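Local coordinates for protein fumarase E (Shigella flexneri 2a str. 2457T, PDB 3C8G) that probably catalyses the addition of water to fumarate, forming malate, as a homodimeric member of the MtlR/FumE family, at residues Ile32-Ile37 / Pro66-Asp71. Sequence-based numbering, arbitrary orientation.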
# COMPACT_ATOMS: atom_id res chain seq x y z
N ILE D 32 19.87 3.37 4.42
CA ILE D 32 20.00 4.04 3.15
C ILE D 32 19.00 3.51 2.12
O ILE D 32 18.27 4.31 1.56
CB ILE D 32 21.43 3.95 2.64
CG1 ILE D 32 22.34 4.70 3.64
CG2 ILE D 32 21.53 4.45 1.18
CD1 ILE D 32 23.82 4.38 3.53
N LEU D 33 18.91 2.20 1.93
CA LEU D 33 17.90 1.61 1.03
C LEU D 33 16.45 1.99 1.30
O LEU D 33 15.69 2.25 0.35
CB LEU D 33 17.99 0.08 1.00
CG LEU D 33 19.26 -0.49 0.38
CD1 LEU D 33 19.41 -2.05 0.59
CD2 LEU D 33 19.31 -0.11 -1.06
N LEU D 34 16.06 1.99 2.58
CA LEU D 34 14.70 2.32 2.93
C LEU D 34 14.41 3.75 2.48
O LEU D 34 13.42 4.00 1.80
CB LEU D 34 14.49 2.22 4.43
CG LEU D 34 13.12 1.77 4.95
CD1 LEU D 34 12.92 2.20 6.38
CD2 LEU D 34 11.97 2.25 4.11
N GLN D 35 15.29 4.67 2.83
CA GLN D 35 15.10 6.05 2.45
C GLN D 35 15.02 6.09 0.94
O GLN D 35 14.04 6.59 0.38
CB GLN D 35 16.24 6.93 2.99
CG GLN D 35 16.13 8.46 2.72
CD GLN D 35 14.79 9.12 3.16
OE1 GLN D 35 14.35 8.99 4.31
NE2 GLN D 35 14.16 9.84 2.22
N GLY D 36 16.03 5.51 0.29
CA GLY D 36 16.11 5.50 -1.16
C GLY D 36 14.85 4.99 -1.84
O GLY D 36 14.40 5.57 -2.82
N ILE D 37 14.30 3.92 -1.31
CA ILE D 37 13.05 3.41 -1.83
C ILE D 37 11.91 4.41 -1.62
O ILE D 37 11.12 4.64 -2.54
CB ILE D 37 12.69 2.09 -1.15
CG1 ILE D 37 13.28 0.94 -1.94
CG2 ILE D 37 11.16 1.90 -1.08
CD1 ILE D 37 13.18 -0.29 -1.15
N PRO D 66 1.16 3.01 5.91
CA PRO D 66 1.19 1.67 5.34
C PRO D 66 2.46 1.33 4.56
O PRO D 66 2.83 0.16 4.50
CB PRO D 66 0.00 1.67 4.38
CG PRO D 66 -0.81 2.84 4.79
CD PRO D 66 0.13 3.84 5.29
N LEU D 67 3.12 2.32 3.96
CA LEU D 67 4.28 2.04 3.11
C LEU D 67 5.65 2.30 3.73
O LEU D 67 6.65 2.34 3.01
CB LEU D 67 4.17 2.80 1.79
CG LEU D 67 2.86 2.60 1.06
CD1 LEU D 67 2.93 3.28 -0.28
CD2 LEU D 67 2.56 1.12 0.90
N ASP D 68 5.73 2.45 5.06
CA ASP D 68 7.01 2.76 5.73
C ASP D 68 7.83 1.50 6.06
O ASP D 68 8.67 1.50 6.96
CB ASP D 68 6.76 3.61 7.00
CG ASP D 68 8.02 4.35 7.49
OD1 ASP D 68 9.08 4.31 6.80
OD2 ASP D 68 7.93 5.00 8.58
N ASP D 69 7.58 0.42 5.33
CA ASP D 69 8.23 -0.84 5.54
C ASP D 69 8.80 -1.21 4.19
O ASP D 69 8.08 -1.23 3.17
CB ASP D 69 7.21 -1.87 5.99
CG ASP D 69 7.80 -3.25 6.19
OD1 ASP D 69 8.30 -3.89 5.22
OD2 ASP D 69 7.75 -3.73 7.33
N ILE D 70 10.10 -1.51 4.17
CA ILE D 70 10.81 -1.77 2.92
C ILE D 70 10.27 -2.98 2.17
O ILE D 70 10.31 -3.01 0.94
CB ILE D 70 12.32 -1.96 3.15
CG1 ILE D 70 13.10 -1.87 1.83
CG2 ILE D 70 12.59 -3.30 3.83
CD1 ILE D 70 14.61 -1.72 2.01
N ASP D 71 9.80 -3.99 2.91
CA ASP D 71 9.28 -5.20 2.29
C ASP D 71 7.94 -4.89 1.67
O ASP D 71 7.69 -5.30 0.54
CB ASP D 71 9.20 -6.36 3.28
CG ASP D 71 10.59 -6.76 3.82
OD1 ASP D 71 10.84 -6.73 5.06
OD2 ASP D 71 11.45 -7.09 2.98
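Helix 29-38 meets the start of helix 70-79 most closely where Leu34 faces Ile70, their CA atoms 5.6 Å apart, and no hydrogen bond passes between the two segments. Ile70, in the first turn of its helix, makes the largest single contribution to the contact. Its CG1 stands anti to the backbone N (chi1 -165°), and the nearly extended chain beyond it reaches the partner helix with CD1, which rests 4.0 Å from Leu33 CB. Ile37 lies across this arm at about a right angle, its CD1 only 3.4 Å from Ile70 CG1. Leu33 and Ile37, one helical turn apart, thus both touch Ile70. Leu34 works from the more open side: its CG comes to 4.2 Å from Ile70 CB, while CD1 extends to the preceding loop, 4.3 Å from the carbonyl O of Asp68.

The carboxylates find their main partners outside the interface. Asp69 is the N-cap of helix 70-79; its OD1 accepts from Asp71 N at 2.8 Å, approached nearly along the C-O axis though the N-H...O angle is only 131°, and also from Val72 N. Helix 85-103 adds Ile91, which touches both Ile37 and Ile70, and Phe94, which packs on Leu33.

Without a hydrogen bond across it and largely apolar, the contact illustrates a mostly buried junction of a helix with a loop and helix start, made mainly by leucine and isoleucine side chains, while Asp69 caps the helix from which Ile70 projects, Asp68 braces the loop through Ser64 N, and Asp71 ties the helix start to Ser95 and His99 of helix 85-103.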